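TRNA dimethylallyltransferase (Staphylococcus epidermidis ATCC 12228, PDB 3D3Q) probably transfers a dimethylallyl group from dimethylallyl diphosphate to adenosine 37 of tRNAs that read codons beginning with uridine, giving N6-dimethylallyladenosine. Local coordinates at residues I10-P15 and L199-E204; T21-E26 and M298-M303. One frame throughout, in Å; residues are numbered along the deposited sequence.

Interaction 1. Residues I10-P15 and L199-E204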
loop_
_atom_site.group_PDB
_atom_site.type_symbol
_atom_site.label_atom_id
_atom_site.label_comp_id
_atom_site.label_asym_id
_atom_site.label_seq_id
_atom_site.Cartn_x
_atom_site.Cartn_y
_atom_site.Cartn_z
ATOM N N ILE A 10 7.866 -3.265 -10.999
ATOM C CA ILE A 10 7.984 -2.149 -10.047
ATOM C C ILE A 10 6.690 -2.090 -9.261
ATOM O O ILE A 10 5.613 -2.232 -9.835
ATOM C CB ILE A 10 8.138 -0.739 -10.722
ATOM C CG1 ILE A 10 9.433 -0.634 -11.529
ATOM C CG2 ILE A 10 8.203 0.340 -9.646
ATOM C CD1 ILE A 10 10.668 -0.636 -10.670
ATOM N N VAL A 11 6.780 -1.895 -7.951
ATOM C CA VAL A 11 5.564 -1.802 -7.128
ATOM C C VAL A 11 5.653 -0.531 -6.252
ATOM O O VAL A 11 6.578 -0.374 -5.444
ATOM C CB VAL A 11 5.378 -3.072 -6.216
ATOM C CG1 VAL A 11 4.009 -3.065 -5.569
ATOM C CG2 VAL A 11 5.551 -4.332 -7.023
ATOM N N ILE A 12 4.689 0.371 -6.419
ATOM C CA ILE A 12 4.663 1.628 -5.679
ATOM C C ILE A 12 3.404 1.740 -4.826
ATOM O O ILE A 12 2.339 2.129 -5.315
ATOM C CB ILE A 12 4.730 2.832 -6.645
ATOM C CG1 ILE A 12 5.944 2.677 -7.562
ATOM C CG2 ILE A 12 4.849 4.125 -5.864
ATOM C CD1 ILE A 12 6.025 3.706 -8.668
ATOM N N VAL A 13 3.531 1.394 -3.547
ATOM C CA VAL A 13 2.406 1.446 -2.621
ATOM C C VAL A 13 2.503 2.698 -1.784
ATOM O O VAL A 13 3.559 3.304 -1.703
ATOM C CB VAL A 13 2.396 0.228 -1.672
ATOM C CG1 VAL A 13 2.180 -1.058 -2.458
ATOM C CG2 VAL A 13 3.699 0.164 -0.908
ATOM N N GLY A 14 1.403 3.087 -1.161
ATOM C CA GLY A 14 1.419 4.283 -0.345
ATOM C C GLY A 14 -0.003 4.727 -0.087
ATOM O O GLY A 14 -0.906 4.366 -0.829
ATOM N N PRO A 15 -0.233 5.522 0.963
ATOM C CA PRO A 15 -1.596 5.973 1.252
ATOM C C PRO A 15 -2.209 6.788 0.115
ATOM O O PRO A 15 -1.487 7.344 -0.706
ATOM C CB PRO A 15 -1.423 6.767 2.546
ATOM C CG PRO A 15 -0.019 7.282 2.445
ATOM C CD PRO A 15 0.732 6.092 1.922
ATOM N N LEU A 199 10.677 -4.573 -7.167
ATOM C CA LEU A 199 11.335 -3.371 -6.688
ATOM C C LEU A 199 10.236 -2.660 -5.901
ATOM O O LEU A 199 9.671 -1.668 -6.345
ATOM C CB LEU A 199 11.817 -2.511 -7.860
ATOM C CG LEU A 199 12.409 -1.130 -7.545
ATOM C CD1 LEU A 199 13.230 -1.135 -6.259
ATOM C CD2 LEU A 199 13.254 -0.717 -8.726
ATOM N N LEU A 200 9.927 -3.209 -4.734
ATOM C CA LEU A 200 8.870 -2.695 -3.886
ATOM C C LEU A 200 9.226 -1.408 -3.162
ATOM O O LEU A 200 10.087 -1.396 -2.285
ATOM C CB LEU A 200 8.480 -3.771 -2.881
ATOM C CG LEU A 200 7.246 -3.553 -2.023
ATOM C CD1 LEU A 200 5.985 -3.532 -2.882
ATOM C CD2 LEU A 200 7.165 -4.679 -1.001
ATOM N N ILE A 201 8.556 -0.322 -3.534
ATOM C CA ILE A 201 8.812 0.967 -2.904
ATOM C C ILE A 201 7.509 1.548 -2.315
ATOM O O ILE A 201 6.421 1.390 -2.875
ATOM C CB ILE A 201 9.486 1.984 -3.910
ATOM C CG1 ILE A 201 8.457 2.640 -4.798
ATOM C CG2 ILE A 201 10.457 1.274 -4.828
ATOM C CD1 ILE A 201 8.054 3.972 -4.300
ATOM N N GLY A 202 7.634 2.198 -1.162
ATOM C CA GLY A 202 6.484 2.785 -0.502
ATOM C C GLY A 202 6.744 4.214 -0.070
ATOM O O GLY A 202 7.871 4.566 0.275
ATOM N N ILE A 203 5.704 5.042 -0.106
ATOM C CA ILE A 203 5.818 6.438 0.299
ATOM C C ILE A 203 5.328 6.559 1.730
ATOM O O ILE A 203 4.169 6.279 2.028
ATOM C CB ILE A 203 4.972 7.343 -0.584
ATOM C CG1 ILE A 203 5.332 7.133 -2.053
ATOM C CG2 ILE A 203 5.206 8.782 -0.197
ATOM C CD1 ILE A 203 4.459 7.929 -2.997
ATOM N N GLU A 204 6.217 6.987 2.610
ATOM C CA GLU A 204 5.897 7.101 4.022
ATOM C C GLU A 204 5.791 8.549 4.503
ATOM O O GLU A 204 6.124 9.481 3.783
ATOM C CB GLU A 204 6.982 6.381 4.819
ATOM C CG GLU A 204 6.724 6.272 6.305
ATOM C CD GLU A 204 8.001 6.083 7.095
ATOM O OE1 GLU A 204 8.853 7.005 7.060
ATOM O OE2 GLU A 204 8.145 5.018 7.741
#

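Interaction 2. Residues T21-E26 and M298-M303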
loop_
_atom_site.group_PDB
_atom_site.type_symbol
_atom_site.label_atom_id
_atom_site.label_comp_id
_atom_site.label_asym_id
_atom_site.label_seq_id
_atom_site.Cartn_x
_atom_site.Cartn_y
_atom_site.Cartn_z
ATOM N N THR A 21 0.487 7.593 -7.180
ATOM C CA THR A 21 -0.086 7.631 -8.520
ATOM C C THR A 21 0.717 8.501 -9.474
ATOM O O THR A 21 0.997 8.101 -10.609
ATOM C CB THR A 21 -1.525 8.143 -8.487
ATOM O OG1 THR A 21 -2.293 7.315 -7.605
ATOM C CG2 THR A 21 -2.138 8.099 -9.883
ATOM N N GLU A 22 1.086 9.691 -9.023
ATOM C CA GLU A 22 1.862 10.598 -9.848
ATOM C C GLU A 22 3.228 9.982 -10.111
ATOM O O GLU A 22 3.668 9.906 -11.255
ATOM C CB GLU A 22 2.014 11.947 -9.143
ATOM C CG GLU A 22 0.704 12.711 -8.953
ATOM C CD GLU A 22 -0.190 12.157 -7.835
ATOM O OE1 GLU A 22 -1.325 12.657 -7.693
ATOM O OE2 GLU A 22 0.228 11.241 -7.099
ATOM N N LEU A 23 3.891 9.529 -9.049
ATOM C CA LEU A 23 5.200 8.906 -9.173
ATOM C C LEU A 23 5.174 7.759 -10.189
ATOM O O LEU A 23 6.078 7.639 -11.011
ATOM C CB LEU A 23 5.672 8.387 -7.809
ATOM C CG LEU A 23 7.023 7.651 -7.785
ATOM C CD1 LEU A 23 8.130 8.594 -8.170
ATOM C CD2 LEU A 23 7.262 7.102 -6.417
ATOM N N SER A 24 4.138 6.923 -10.134
ATOM C CA SER A 24 4.018 5.801 -11.073
ATOM C C SER A 24 4.097 6.286 -12.515
ATOM O O SER A 24 4.852 5.753 -13.314
ATOM C CB SER A 24 2.699 5.048 -10.883
ATOM O OG SER A 24 2.693 4.337 -9.664
ATOM N N ILE A 25 3.317 7.302 -12.845
ATOM C CA ILE A 25 3.319 7.820 -14.192
ATOM C C ILE A 25 4.703 8.359 -14.577
ATOM O O ILE A 25 5.189 8.104 -15.689
ATOM C CB ILE A 25 2.227 8.904 -14.341
ATOM C CG1 ILE A 25 0.860 8.261 -14.088
ATOM C CG2 ILE A 25 2.274 9.534 -15.711
ATOM C CD1 ILE A 25 -0.305 9.165 -14.317
ATOM N N GLU A 26 5.355 9.078 -13.665
ATOM C CA GLU A 26 6.691 9.626 -13.938
ATOM C C GLU A 26 7.696 8.513 -14.247
ATOM O O GLU A 26 8.547 8.666 -15.123
ATOM C CB GLU A 26 7.180 10.469 -12.748
ATOM C CG GLU A 26 6.404 11.783 -12.571
ATOM C CD GLU A 26 6.543 12.744 -13.763
ATOM O OE1 GLU A 26 7.626 13.370 -13.920
ATOM O OE2 GLU A 26 5.567 12.865 -14.554
HETATM N N MSE A 298 11.265 14.297 0.621
HETATM C CA MSE A 298 11.527 14.142 -0.791
HETATM C C MSE A 298 10.359 14.630 -1.624
HETATM O O MSE A 298 9.220 14.669 -1.166
HETATM C CB MSE A 298 11.784 12.686 -1.123
HETATM C CG MSE A 298 13.086 12.152 -0.589
HETATM SE SE MSE A 298 13.292 10.270 -1.028
HETATM C CE MSE A 298 13.117 9.529 0.778
ATOM N N SER A 299 10.648 14.971 -2.869
ATOM C CA SER A 299 9.636 15.471 -3.769
ATOM C C SER A 299 9.395 14.507 -4.908
ATOM O O SER A 299 10.170 13.589 -5.109
ATOM C CB SER A 299 10.095 16.793 -4.345
ATOM O OG SER A 299 11.276 16.605 -5.091
ATOM N N LEU A 300 8.336 14.743 -5.674
ATOM C CA LEU A 300 8.015 13.877 -6.799
ATOM C C LEU A 300 9.254 13.607 -7.644
ATOM O O LEU A 300 9.501 12.469 -8.027
ATOM C CB LEU A 300 6.919 14.505 -7.656
ATOM C CG LEU A 300 6.469 13.677 -8.868
ATOM C CD1 LEU A 300 6.016 12.291 -8.424
ATOM C CD2 LEU A 300 5.333 14.404 -9.603
ATOM N N GLN A 301 10.036 14.647 -7.918
ATOM C CA GLN A 301 11.247 14.503 -8.713
ATOM C C GLN A 301 12.359 13.798 -7.954
ATOM O O GLN A 301 13.115 13.016 -8.524
ATOM C CB GLN A 301 11.770 15.860 -9.149
ATOM C CG GLN A 301 12.980 15.781 -10.061
ATOM C CD GLN A 301 12.609 15.341 -11.459
ATOM O OE1 GLN A 301 12.012 14.287 -11.642
ATOM N NE2 GLN A 301 12.959 16.154 -12.456
HETATM N N MSE A 302 12.487 14.099 -6.671
HETATM C CA MSE A 302 13.520 13.460 -5.877
HETATM C C MSE A 302 13.266 11.969 -5.740
HETATM O O MSE A 302 14.201 11.179 -5.727
HETATM C CB MSE A 302 13.604 14.100 -4.501
HETATM C CG MSE A 302 14.283 15.440 -4.514
HETATM SE SE MSE A 302 13.929 16.385 -2.887
HETATM C CE MSE A 302 15.081 15.416 -1.677
HETATM N N MSE A 303 12.003 11.584 -5.625
HETATM C CA MSE A 303 11.665 10.183 -5.508
HETATM C C MSE A 303 12.000 9.485 -6.820
HETATM O O MSE A 303 12.596 8.419 -6.814
HETATM C CB MSE A 303 10.182 10.016 -5.205
HETATM C CG MSE A 303 9.729 10.663 -3.911
HETATM SE SE MSE A 303 7.900 10.130 -3.417
HETATM C CE MSE A 303 6.992 11.836 -3.634
#

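Interaction 1. Residues I10-P15 and L199-E204
Ile201 O is gripped by two groups of the neighbouring strand: it accepts a hydrogen bond from Val13 N at 3.0 Å and a CA-H...O contact from Ile12 CA at 3.3 Å. One peptide further on, Val13 O takes Ile203 N in a hydrogen bond and Gly202 CA, 3.2 Å away, in a second CA-H...O contact. Ile201 N gives the shortest bond of the set, 2.8 Å to Val11 O, and Val11 N reaches Leu199 O only weakly. The two strands therefore run parallel, with 18° between their directions, and pair Ile10 with Leu199 through Val13 with Gly202. They are adjacent strands inside the parallel sheet of a P-loop NTPase-type core. Strand 98-102 flanks residues 10-13 on the other edge, and Gly14 and Pro15 open the loop predicted to bind ATP. Side chains alternate between the two faces of the sheet. On one, Ile12 and Ile201 run alongside each other in the same direction. Ile201 CG1 stands between its own backbone N and carbonyl carbon (chi1 82°), 3.7 Å from Ile12 CG1, while Ile201 CD1 meets Ile12 CG2 at 3.6 Å. Ile10 CD1 packs beside Leu199 on this same face, 3.6 Å from Leu199 CB. On the other, the side chains of Leu200 and Val11 cross at a slant, Leu200 CD1 touching CB and CG1 of Val11, and Val13 CG2 comes to 3.8 Å from Gly202 CA. Past the paired residues, Pro15 CD comes up to Ile203 O, and Gly14 O accepts from Lys20 NZ.

Interaction 2. Residues T21-E26 and M298-M303
The flat peptide joining Glu22 to Leu23 receives Leu300 CD1 on one face. The methyl stands almost directly above Leu23 N, at 3.5 Å, with Glu22 C a little farther off at 4.0 Å. CG of Leu300, anti to the backbone N (chi1 -179°), is carried toward helix 20-30. CD1 rests on the backbone of Leu23 and also meets Leu23 CB and Glu22 CB, while CD2 lies 4.1 Å from Glu26 CG and near Glu22 CB. Glu26 and Leu300 cross at about a right angle, and it is CG of Glu26 that makes this contact. Deeper in, Leu23 CD1 packs on Met303 CB at 3.9 Å, the two side chains crossing one another; Met303 is a selenomethionine in this crystal. Leu300 and Met303, one turn apart, thus hold Leu23 from the side of helix 300-314, and Ile307 of that helix touches it as well. The helix begins at Leu300, with Ser299 before it as N-cap: its OG accepts from Met302 N at 3.2 Å (157° at the hydrogen), and Ser299 O takes Met303 N at 2.8 Å. The side-chain contacts across the interface are made by carbon atoms, and its outer side, at Glu22, is exposed. Helix 300-314, the last one modelled, is in this way laid against helix 20-30, whose first residues, Lys20 and Thr21, belong to the predicted ATP site: the helix that follows the phosphate-binding loop in the strand-loop-helix unit of a Walker A motif.

Overall arrangement
Interactions 1 and 2 lie 11 Å apart, centre to centre, and meet in one apolar layer between the sheet and two helices. Leu23 CD2 is 3.9 Å from both Ile201 CD1 and Ile12 CG2, so one leucine of helix 20-30 covers the pair of isoleucines on adjacent strands. Ile12 CD1 also approaches Ser24 OG, at 3.5 Å, while Ile203 CD1 reaches the selenium of Met303 at 4.1 Å. Strand 8-13 and helix 20-30 are joined by loop 14-19; the predicted ATP site spans Gly14 to Thr21, into the helix's first turn. Interaction 1 runs into that loop at Gly14 and Pro15; interaction 2 backs the helix leaving it, its touching residues away from the annotated sites.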